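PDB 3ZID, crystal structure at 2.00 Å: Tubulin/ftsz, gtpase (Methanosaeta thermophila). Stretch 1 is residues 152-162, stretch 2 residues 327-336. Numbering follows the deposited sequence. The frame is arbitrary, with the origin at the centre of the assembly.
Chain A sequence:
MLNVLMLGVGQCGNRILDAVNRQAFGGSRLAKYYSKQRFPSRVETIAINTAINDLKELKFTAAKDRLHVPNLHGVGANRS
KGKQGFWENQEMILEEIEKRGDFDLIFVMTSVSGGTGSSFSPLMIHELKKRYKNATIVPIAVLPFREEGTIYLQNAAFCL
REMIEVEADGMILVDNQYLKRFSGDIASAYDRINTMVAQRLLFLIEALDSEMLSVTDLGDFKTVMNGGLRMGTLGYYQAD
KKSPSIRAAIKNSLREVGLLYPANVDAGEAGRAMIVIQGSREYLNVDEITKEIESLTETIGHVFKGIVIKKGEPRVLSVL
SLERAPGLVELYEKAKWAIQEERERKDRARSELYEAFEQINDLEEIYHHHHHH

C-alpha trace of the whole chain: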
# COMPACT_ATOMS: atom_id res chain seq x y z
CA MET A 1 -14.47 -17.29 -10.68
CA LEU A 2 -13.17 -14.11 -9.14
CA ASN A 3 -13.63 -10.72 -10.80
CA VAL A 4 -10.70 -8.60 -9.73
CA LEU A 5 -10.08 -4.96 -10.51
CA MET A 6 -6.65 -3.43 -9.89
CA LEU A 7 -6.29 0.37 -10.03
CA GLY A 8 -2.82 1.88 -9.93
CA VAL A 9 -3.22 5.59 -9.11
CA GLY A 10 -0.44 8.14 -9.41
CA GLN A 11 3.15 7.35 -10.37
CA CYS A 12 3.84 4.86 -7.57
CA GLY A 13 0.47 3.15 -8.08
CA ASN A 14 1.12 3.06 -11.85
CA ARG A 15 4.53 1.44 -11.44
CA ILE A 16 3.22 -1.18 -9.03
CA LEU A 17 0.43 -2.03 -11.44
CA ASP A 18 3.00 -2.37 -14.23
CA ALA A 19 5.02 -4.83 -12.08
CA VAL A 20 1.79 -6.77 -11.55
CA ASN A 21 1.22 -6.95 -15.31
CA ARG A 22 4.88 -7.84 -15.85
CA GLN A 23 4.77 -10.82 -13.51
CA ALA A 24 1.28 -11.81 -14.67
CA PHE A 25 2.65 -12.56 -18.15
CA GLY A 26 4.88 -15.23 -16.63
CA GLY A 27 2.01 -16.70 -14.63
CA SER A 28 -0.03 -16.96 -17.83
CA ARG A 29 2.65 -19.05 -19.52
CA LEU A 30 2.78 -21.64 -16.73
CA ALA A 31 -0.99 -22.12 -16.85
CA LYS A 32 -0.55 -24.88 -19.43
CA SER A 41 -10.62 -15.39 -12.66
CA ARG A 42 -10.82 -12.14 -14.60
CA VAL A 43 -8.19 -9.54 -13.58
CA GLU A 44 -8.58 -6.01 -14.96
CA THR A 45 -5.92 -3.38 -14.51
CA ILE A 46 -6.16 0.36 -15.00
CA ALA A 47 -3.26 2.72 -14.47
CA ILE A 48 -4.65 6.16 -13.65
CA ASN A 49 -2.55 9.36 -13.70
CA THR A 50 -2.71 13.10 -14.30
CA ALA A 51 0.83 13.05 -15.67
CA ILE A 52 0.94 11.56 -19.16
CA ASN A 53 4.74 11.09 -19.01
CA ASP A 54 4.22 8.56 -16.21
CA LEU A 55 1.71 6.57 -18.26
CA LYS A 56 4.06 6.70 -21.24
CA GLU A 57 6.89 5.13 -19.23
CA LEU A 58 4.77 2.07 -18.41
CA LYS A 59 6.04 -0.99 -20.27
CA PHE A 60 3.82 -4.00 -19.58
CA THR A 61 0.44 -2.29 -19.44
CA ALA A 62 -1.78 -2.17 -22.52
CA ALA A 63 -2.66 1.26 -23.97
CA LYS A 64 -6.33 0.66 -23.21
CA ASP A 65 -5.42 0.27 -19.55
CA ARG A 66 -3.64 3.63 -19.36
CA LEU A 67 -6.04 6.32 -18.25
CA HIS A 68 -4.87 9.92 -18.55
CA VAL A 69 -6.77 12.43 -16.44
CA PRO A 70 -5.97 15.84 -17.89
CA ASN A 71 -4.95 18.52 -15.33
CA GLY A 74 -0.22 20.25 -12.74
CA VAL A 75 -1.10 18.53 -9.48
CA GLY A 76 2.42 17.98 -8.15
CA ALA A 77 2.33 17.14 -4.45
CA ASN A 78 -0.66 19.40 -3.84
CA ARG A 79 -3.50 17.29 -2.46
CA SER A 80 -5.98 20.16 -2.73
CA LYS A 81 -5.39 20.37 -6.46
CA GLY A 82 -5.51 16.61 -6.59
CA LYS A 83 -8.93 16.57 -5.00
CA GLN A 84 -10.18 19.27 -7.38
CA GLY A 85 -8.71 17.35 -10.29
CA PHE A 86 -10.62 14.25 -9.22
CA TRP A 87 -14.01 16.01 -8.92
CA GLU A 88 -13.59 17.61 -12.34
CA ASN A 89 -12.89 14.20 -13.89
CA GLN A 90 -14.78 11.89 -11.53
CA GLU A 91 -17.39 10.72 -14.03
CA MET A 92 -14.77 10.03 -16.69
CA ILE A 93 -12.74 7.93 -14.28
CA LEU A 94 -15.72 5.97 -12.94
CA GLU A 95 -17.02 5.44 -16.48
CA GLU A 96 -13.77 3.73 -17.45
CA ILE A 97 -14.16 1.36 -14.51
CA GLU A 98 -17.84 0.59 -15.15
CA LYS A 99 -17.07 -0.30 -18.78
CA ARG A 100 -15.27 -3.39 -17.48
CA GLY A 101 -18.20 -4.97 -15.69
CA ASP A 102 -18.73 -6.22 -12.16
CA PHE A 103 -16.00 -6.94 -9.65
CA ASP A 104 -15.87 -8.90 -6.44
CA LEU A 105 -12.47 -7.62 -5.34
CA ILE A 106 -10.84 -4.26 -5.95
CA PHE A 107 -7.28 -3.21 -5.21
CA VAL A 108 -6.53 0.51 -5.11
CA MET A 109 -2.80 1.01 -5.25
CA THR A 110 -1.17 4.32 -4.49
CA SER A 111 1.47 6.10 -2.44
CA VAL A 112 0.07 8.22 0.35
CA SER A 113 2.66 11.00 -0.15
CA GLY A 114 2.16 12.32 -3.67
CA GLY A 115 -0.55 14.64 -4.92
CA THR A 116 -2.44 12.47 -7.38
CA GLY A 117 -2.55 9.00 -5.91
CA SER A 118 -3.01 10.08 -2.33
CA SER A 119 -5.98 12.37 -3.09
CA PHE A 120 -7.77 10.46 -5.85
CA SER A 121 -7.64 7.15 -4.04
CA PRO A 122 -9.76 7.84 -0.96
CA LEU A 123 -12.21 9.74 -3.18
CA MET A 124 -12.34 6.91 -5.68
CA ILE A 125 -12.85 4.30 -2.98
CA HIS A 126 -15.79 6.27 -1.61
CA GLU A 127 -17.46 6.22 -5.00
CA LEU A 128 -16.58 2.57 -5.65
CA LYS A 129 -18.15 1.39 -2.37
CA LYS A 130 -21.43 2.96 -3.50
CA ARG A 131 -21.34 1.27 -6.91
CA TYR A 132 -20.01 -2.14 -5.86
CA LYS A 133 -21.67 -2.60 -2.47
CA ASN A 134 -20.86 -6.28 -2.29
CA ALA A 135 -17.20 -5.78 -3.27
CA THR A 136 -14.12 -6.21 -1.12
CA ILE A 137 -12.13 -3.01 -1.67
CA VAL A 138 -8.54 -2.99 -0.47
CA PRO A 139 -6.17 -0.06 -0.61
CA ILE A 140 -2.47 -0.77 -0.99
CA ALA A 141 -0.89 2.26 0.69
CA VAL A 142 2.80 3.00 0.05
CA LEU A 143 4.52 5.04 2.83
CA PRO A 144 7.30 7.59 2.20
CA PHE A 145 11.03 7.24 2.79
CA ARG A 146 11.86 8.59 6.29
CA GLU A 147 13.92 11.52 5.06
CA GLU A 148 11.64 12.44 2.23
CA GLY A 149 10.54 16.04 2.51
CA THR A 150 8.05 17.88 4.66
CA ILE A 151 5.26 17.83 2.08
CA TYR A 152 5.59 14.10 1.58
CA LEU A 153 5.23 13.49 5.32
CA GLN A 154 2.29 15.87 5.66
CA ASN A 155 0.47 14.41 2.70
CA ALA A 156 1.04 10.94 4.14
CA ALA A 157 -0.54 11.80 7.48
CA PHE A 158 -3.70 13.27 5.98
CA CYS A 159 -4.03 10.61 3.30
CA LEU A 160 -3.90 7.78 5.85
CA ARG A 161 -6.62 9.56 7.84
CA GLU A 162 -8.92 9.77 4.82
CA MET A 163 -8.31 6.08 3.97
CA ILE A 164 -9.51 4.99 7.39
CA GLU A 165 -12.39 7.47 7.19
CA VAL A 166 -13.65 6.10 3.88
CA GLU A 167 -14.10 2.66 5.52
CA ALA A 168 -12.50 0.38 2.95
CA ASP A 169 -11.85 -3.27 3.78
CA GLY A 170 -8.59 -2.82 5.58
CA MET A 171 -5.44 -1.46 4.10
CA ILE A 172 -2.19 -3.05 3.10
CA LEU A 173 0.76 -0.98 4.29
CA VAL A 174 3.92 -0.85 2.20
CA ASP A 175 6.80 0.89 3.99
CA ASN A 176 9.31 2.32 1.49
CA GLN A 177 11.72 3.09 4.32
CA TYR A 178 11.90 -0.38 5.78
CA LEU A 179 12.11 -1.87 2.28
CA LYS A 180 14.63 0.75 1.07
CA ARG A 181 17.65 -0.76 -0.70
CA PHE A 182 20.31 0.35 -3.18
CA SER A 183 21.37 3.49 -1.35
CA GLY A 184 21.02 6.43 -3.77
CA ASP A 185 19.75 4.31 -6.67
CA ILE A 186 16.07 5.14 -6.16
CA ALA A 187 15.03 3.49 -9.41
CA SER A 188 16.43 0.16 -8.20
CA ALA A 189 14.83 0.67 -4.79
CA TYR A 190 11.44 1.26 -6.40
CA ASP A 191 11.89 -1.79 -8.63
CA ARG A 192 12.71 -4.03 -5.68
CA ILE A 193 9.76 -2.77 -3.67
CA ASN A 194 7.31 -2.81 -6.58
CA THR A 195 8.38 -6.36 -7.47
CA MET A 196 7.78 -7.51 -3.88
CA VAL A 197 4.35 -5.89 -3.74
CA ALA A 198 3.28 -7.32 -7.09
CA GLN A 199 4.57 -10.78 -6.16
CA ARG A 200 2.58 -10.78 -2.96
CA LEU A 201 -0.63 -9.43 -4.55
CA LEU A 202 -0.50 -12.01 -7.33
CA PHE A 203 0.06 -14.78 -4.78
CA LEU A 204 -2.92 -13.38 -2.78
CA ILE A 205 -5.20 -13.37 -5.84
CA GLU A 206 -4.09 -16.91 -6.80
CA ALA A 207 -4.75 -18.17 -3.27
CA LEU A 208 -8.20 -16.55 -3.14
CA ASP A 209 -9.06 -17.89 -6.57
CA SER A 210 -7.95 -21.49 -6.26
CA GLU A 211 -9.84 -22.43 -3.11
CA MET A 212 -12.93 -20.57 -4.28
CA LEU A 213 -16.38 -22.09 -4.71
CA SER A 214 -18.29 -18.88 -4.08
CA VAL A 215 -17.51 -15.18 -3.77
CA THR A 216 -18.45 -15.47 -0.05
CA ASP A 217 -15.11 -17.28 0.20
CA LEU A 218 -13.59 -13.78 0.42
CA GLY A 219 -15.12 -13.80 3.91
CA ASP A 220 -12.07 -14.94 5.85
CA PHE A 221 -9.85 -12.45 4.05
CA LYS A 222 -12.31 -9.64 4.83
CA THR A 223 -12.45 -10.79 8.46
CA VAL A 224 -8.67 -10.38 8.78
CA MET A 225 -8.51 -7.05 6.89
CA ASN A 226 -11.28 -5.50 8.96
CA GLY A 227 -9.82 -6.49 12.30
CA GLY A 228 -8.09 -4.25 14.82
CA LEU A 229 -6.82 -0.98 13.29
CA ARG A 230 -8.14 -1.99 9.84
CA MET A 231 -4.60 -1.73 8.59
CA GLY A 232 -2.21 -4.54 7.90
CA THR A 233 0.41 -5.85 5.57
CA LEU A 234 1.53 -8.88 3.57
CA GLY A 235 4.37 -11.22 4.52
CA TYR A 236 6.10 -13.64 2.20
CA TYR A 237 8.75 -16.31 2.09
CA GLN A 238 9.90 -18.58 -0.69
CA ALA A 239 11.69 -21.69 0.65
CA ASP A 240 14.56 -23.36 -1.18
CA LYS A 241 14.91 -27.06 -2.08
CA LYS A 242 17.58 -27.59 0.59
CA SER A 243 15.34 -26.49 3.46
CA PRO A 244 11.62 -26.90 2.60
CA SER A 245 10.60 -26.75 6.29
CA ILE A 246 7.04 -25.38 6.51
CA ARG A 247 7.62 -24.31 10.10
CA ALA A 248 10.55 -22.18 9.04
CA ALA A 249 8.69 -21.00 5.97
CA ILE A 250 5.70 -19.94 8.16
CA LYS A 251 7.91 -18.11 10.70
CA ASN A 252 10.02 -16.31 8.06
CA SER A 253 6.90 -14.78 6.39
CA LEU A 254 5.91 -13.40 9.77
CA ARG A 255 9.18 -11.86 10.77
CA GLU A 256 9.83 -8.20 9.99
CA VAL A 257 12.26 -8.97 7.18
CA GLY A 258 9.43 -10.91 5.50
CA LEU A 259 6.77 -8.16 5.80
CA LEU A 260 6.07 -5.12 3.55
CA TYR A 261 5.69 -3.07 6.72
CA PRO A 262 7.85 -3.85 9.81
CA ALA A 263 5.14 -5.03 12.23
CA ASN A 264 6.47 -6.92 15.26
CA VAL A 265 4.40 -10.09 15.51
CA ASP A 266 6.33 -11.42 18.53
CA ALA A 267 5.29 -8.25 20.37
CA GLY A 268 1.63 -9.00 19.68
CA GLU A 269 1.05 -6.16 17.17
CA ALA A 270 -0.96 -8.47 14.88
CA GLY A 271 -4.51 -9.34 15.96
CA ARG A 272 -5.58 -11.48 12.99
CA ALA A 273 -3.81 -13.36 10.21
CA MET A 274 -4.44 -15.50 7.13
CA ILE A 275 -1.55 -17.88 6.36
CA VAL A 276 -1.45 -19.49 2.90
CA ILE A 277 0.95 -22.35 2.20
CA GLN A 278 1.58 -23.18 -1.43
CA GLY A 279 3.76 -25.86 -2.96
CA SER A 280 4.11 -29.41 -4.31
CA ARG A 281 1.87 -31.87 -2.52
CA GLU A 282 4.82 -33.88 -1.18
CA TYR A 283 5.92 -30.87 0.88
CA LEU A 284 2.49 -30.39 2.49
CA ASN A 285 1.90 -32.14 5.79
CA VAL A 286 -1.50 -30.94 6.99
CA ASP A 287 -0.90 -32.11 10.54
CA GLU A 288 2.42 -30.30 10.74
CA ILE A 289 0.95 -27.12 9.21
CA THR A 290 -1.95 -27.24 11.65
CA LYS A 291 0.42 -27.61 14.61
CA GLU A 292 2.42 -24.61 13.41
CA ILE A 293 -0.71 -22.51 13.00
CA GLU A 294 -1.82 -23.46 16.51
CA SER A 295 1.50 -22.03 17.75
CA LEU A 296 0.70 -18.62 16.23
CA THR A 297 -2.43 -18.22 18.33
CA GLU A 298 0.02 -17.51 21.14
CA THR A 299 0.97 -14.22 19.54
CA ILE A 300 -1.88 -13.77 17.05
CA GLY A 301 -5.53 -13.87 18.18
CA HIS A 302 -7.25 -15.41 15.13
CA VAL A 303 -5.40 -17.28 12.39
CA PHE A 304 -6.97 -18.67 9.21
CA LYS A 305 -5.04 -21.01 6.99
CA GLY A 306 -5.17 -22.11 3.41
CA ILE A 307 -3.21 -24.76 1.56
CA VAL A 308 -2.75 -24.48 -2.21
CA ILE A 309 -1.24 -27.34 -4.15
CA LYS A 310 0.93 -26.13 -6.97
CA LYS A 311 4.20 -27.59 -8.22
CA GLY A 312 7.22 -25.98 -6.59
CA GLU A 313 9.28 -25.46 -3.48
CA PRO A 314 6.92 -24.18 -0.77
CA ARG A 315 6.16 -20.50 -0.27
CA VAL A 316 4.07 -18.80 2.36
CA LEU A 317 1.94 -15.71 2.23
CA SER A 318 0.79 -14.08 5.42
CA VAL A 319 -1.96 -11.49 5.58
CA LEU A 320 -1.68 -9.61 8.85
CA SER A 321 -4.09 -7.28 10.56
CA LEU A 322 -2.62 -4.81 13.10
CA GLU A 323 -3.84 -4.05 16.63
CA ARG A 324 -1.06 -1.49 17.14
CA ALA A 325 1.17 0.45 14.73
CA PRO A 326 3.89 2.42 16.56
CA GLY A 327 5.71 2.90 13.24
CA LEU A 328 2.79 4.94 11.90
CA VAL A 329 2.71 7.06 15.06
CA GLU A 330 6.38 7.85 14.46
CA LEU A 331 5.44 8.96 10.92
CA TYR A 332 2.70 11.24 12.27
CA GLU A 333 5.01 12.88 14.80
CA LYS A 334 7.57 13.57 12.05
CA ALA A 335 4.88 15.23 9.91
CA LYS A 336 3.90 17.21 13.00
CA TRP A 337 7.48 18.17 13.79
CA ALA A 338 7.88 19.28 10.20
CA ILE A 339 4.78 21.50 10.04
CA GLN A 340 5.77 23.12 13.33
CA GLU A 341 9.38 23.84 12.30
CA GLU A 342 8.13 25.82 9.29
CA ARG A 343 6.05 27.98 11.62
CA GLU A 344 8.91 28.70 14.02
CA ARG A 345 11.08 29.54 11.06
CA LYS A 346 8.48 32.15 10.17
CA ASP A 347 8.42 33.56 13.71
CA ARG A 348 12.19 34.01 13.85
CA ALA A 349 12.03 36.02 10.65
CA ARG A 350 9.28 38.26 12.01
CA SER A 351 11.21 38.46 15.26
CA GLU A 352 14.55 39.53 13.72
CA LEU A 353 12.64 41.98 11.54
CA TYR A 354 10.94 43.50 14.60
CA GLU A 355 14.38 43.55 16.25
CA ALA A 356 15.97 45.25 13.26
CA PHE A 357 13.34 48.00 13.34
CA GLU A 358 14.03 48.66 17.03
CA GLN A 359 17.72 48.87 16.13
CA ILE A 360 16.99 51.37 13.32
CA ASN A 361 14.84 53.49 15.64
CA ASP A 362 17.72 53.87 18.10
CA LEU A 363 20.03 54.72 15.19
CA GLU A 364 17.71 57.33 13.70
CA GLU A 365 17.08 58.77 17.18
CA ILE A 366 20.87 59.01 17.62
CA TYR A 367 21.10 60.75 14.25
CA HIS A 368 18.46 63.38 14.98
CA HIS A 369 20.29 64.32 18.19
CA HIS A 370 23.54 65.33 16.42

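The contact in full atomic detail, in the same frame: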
# COMPACT_ATOMS: atom_id res chain seq x y z
N TYR A 152 5.83 15.52 1.67
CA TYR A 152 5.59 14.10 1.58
C TYR A 152 5.05 13.55 2.91
O TYR A 152 4.06 12.80 2.93
CB TYR A 152 6.87 13.38 1.16
CG TYR A 152 7.11 13.44 -0.34
CD1 TYR A 152 6.15 13.97 -1.20
CD2 TYR A 152 8.31 13.00 -0.89
CE1 TYR A 152 6.36 14.03 -2.57
CE2 TYR A 152 8.53 13.06 -2.26
CZ TYR A 152 7.56 13.58 -3.09
OH TYR A 152 7.78 13.64 -4.45
N LEU A 153 5.67 13.95 4.01
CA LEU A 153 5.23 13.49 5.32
C LEU A 153 3.85 14.01 5.69
O LEU A 153 3.03 13.29 6.27
CB LEU A 153 6.23 13.84 6.41
CG LEU A 153 7.65 13.32 6.21
CD1 LEU A 153 8.53 13.76 7.38
CD2 LEU A 153 7.63 11.81 6.09
N GLN A 154 3.59 15.27 5.37
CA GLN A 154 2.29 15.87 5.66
C GLN A 154 1.17 15.24 4.88
O GLN A 154 0.11 14.97 5.42
CB GLN A 154 2.30 17.36 5.35
CG GLN A 154 3.22 18.21 6.16
CD GLN A 154 3.11 19.66 5.73
OE1 GLN A 154 2.26 20.00 4.91
NE2 GLN A 154 3.99 20.50 6.26
N ASN A 155 1.42 15.04 3.59
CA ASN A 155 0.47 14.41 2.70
C ASN A 155 0.14 13.02 3.22
O ASN A 155 -1.02 12.59 3.21
CB ASN A 155 1.05 14.31 1.30
CG ASN A 155 1.02 15.63 0.55
OD1 ASN A 155 0.37 16.57 0.98
ND2 ASN A 155 1.72 15.68 -0.59
N ALA A 156 1.19 12.31 3.64
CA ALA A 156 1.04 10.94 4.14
C ALA A 156 0.07 10.88 5.31
O ALA A 156 -0.87 10.10 5.32
CB ALA A 156 2.38 10.38 4.55
N ALA A 157 0.28 11.77 6.28
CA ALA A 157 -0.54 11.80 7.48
C ALA A 157 -2.01 12.01 7.18
O ALA A 157 -2.87 11.31 7.72
CB ALA A 157 -0.03 12.86 8.46
N PHE A 158 -2.31 13.00 6.33
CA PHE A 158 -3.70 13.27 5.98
C PHE A 158 -4.33 12.23 5.06
O PHE A 158 -5.55 11.99 5.11
CB PHE A 158 -3.85 14.66 5.39
CG PHE A 158 -3.56 15.74 6.38
CD1 PHE A 158 -4.39 15.93 7.47
CD2 PHE A 158 -2.48 16.58 6.21
CE1 PHE A 158 -4.14 16.92 8.39
CE2 PHE A 158 -2.22 17.59 7.11
CZ PHE A 158 -3.06 17.76 8.21
N CYS A 159 -3.52 11.65 4.19
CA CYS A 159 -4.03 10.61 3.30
C CYS A 159 -4.45 9.38 4.10
O CYS A 159 -5.54 8.83 3.89
CB CYS A 159 -2.97 10.20 2.28
SG CYS A 159 -3.54 8.85 1.22
N LEU A 160 -3.59 8.95 5.02
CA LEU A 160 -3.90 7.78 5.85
C LEU A 160 -5.19 8.00 6.65
O LEU A 160 -5.99 7.07 6.83
CB LEU A 160 -2.73 7.43 6.76
CG LEU A 160 -1.52 6.79 6.06
CD1 LEU A 160 -0.29 6.80 6.96
CD2 LEU A 160 -1.88 5.36 5.60
N ARG A 161 -5.38 9.22 7.14
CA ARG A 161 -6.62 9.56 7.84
C ARG A 161 -7.84 9.39 6.95
O ARG A 161 -8.81 8.75 7.36
CB ARG A 161 -6.57 10.99 8.40
CG ARG A 161 -5.72 11.11 9.64
CD ARG A 161 -5.43 12.56 10.01
NE ARG A 161 -6.63 13.29 10.44
CZ ARG A 161 -6.59 14.47 11.05
NH1 ARG A 161 -5.43 15.04 11.31
NH2 ARG A 161 -7.72 15.07 11.41
N GLU A 162 -7.79 9.92 5.73
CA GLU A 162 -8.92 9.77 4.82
C GLU A 162 -9.22 8.32 4.44
O GLU A 162 -10.39 7.96 4.28
CB GLU A 162 -8.72 10.59 3.55
CG GLU A 162 -8.83 12.08 3.76
CD GLU A 162 -8.41 12.85 2.53
OE1 GLU A 162 -8.24 12.23 1.46
OE2 GLU A 162 -8.29 14.09 2.63
N GLY A 327 5.00 2.34 14.38
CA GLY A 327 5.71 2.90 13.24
C GLY A 327 4.96 4.04 12.55
O GLY A 327 5.57 5.01 12.08
N LEU A 328 3.65 3.90 12.45
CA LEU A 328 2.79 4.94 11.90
C LEU A 328 2.71 6.16 12.81
O LEU A 328 2.62 7.30 12.35
CB LEU A 328 1.38 4.40 11.62
CG LEU A 328 1.29 3.42 10.44
CD1 LEU A 328 -0.12 2.94 10.29
CD2 LEU A 328 1.77 4.06 9.16
N VAL A 329 2.73 5.94 14.12
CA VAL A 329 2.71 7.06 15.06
C VAL A 329 3.97 7.91 14.88
O VAL A 329 3.91 9.15 14.81
CB VAL A 329 2.54 6.58 16.52
CG1 VAL A 329 2.67 7.77 17.50
CG2 VAL A 329 1.19 5.89 16.68
N GLU A 330 5.10 7.22 14.73
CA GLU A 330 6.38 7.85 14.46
C GLU A 330 6.29 8.74 13.21
O GLU A 330 6.80 9.86 13.20
CB GLU A 330 7.45 6.77 14.29
CG GLU A 330 8.86 7.24 13.92
CD GLU A 330 9.78 6.07 13.54
OE1 GLU A 330 9.30 4.92 13.45
OE2 GLU A 330 10.99 6.30 13.32
N LEU A 331 5.63 8.23 12.17
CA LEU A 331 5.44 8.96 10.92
C LEU A 331 4.62 10.23 11.16
O LEU A 331 4.94 11.31 10.64
CB LEU A 331 4.76 8.07 9.88
CG LEU A 331 4.24 8.73 8.61
CD1 LEU A 331 5.39 9.42 7.91
CD2 LEU A 331 3.67 7.68 7.69
N TYR A 332 3.55 10.10 11.94
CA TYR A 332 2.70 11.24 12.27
C TYR A 332 3.45 12.35 13.01
O TYR A 332 3.33 13.52 12.67
CB TYR A 332 1.49 10.78 13.09
CG TYR A 332 0.32 10.45 12.21
CD1 TYR A 332 0.22 9.21 11.59
CD2 TYR A 332 -0.67 11.40 11.96
CE1 TYR A 332 -0.84 8.92 10.77
CE2 TYR A 332 -1.73 11.12 11.14
CZ TYR A 332 -1.81 9.87 10.54
OH TYR A 332 -2.87 9.57 9.71
N GLU A 333 4.22 11.95 14.01
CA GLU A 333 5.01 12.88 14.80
C GLU A 333 6.03 13.61 13.92
O GLU A 333 6.23 14.82 14.07
CB GLU A 333 5.73 12.13 15.93
CG GLU A 333 4.80 11.55 17.00
CD GLU A 333 5.55 10.73 18.05
OE1 GLU A 333 6.77 10.48 17.87
OE2 GLU A 333 4.92 10.31 19.05
N LYS A 334 6.61 12.92 12.95
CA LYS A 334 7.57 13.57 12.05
C LYS A 334 6.88 14.59 11.13
O LYS A 334 7.43 15.65 10.85
CB LYS A 334 8.38 12.54 11.26
CG LYS A 334 9.32 11.75 12.18
CD LYS A 334 9.98 10.57 11.50
CE LYS A 334 10.94 9.86 12.45
NZ LYS A 334 11.45 8.58 11.88
N ALA A 335 5.66 14.28 10.69
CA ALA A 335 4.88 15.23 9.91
C ALA A 335 4.60 16.46 10.77
O ALA A 335 4.73 17.60 10.31
CB ALA A 335 3.57 14.60 9.43
N LYS A 336 4.24 16.20 12.01
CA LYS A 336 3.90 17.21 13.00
C LYS A 336 5.10 18.10 13.29
O LYS A 336 4.99 19.33 13.31
CB LYS A 336 3.46 16.51 14.28
CG LYS A 336 3.21 17.41 15.44
CD LYS A 336 1.79 17.86 15.44
CE LYS A 336 1.47 18.54 16.75
NZ LYS A 336 0.01 18.80 16.81

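Two helical segments, far apart in the sequence, pack against each other here with their N-to-C directions 127° apart and their axes 8.4 Å from one another at closest approach. That is a snug distance for two helices, and small residues make it possible. Where the backbones come nearest, the CA atoms of L153 and A335 are only 4.9 Å apart, and those of A157 and Y332 are 5.8 Å apart.

A335 is the bump at the tight end. Its CA-to-CB bond points toward the first helix, and the methyl settles into the shallow hollow between L153 and A157, one turn apart on that helix. A335 CB lies 3.5 Å from L153 O, 4.1 Å from L153 CB and 4.1 Å from A157 CB. Alanine suits this place because a single methyl fills the hollow while letting the backbones approach until side chain meets main chain. The carbonyl touched by the methyl is not left without a partner, since L153 O accepts the helical hydrogen bond from A157 N.

A157 is small for a similar reason, but what it makes room for is a ring. Y332 brings its aromatic side chain obliquely against the first helix, and A157 CB sits over one face, 4.0 Å from the ring centroid and 28° off the ring normal, a CH-pi contact in which the methyl meets the flat pi surface. The closest ring carbon, Y332 CE2, is 3.6 Å from A157 CB. The CA-to-CB bond of Y332 points sideways, yet the length of the side chain brings its end to the first helix, with chi1 at -92°, between the usual wells. There the hydroxyl reaches the backbone: Y332 OH donates a weak hydrogen bond to A157 O at 2.6 Å. That carbonyl also accepts a weak helical bond from R161 N. Around the hydroxyl, Y332 OH is 3.6 Å from L160 CB and 3.2 Å from R161 CG, so the aliphatic part of the arginine borders the phenol while R161 CD lies at the ring edge, near its plane.

Leucines fill the wider space beside the alanines. L331 starts sideways, but its end comes nearer: L331 CD1 meets L153 CD2 at 3.7 Å and L331 CD2 lies 4.1 Å from L160 CD1, with A156 CB near both methyls, 4.3 Å from L331 CD2. A branched, flexible apolar chain is well suited to such an irregular gap, and the short side chain of A156 leaves room for it. Farther along, L160 CD1 also packs 4.1 Å from L328 CD2, extending the apolar seam.

At the other margin, K334 lends its aliphatic base to the contact, with K334 CB 4.1 Å from L153 CD1. The end of its side chain leads away, and K334 NZ forms a salt bridge with E330 OE2 at 2.7 Å, within its own helix. Altogether 478 Å² is buried, mostly by hydrocarbon packing, with one hydrogen bond between the helices.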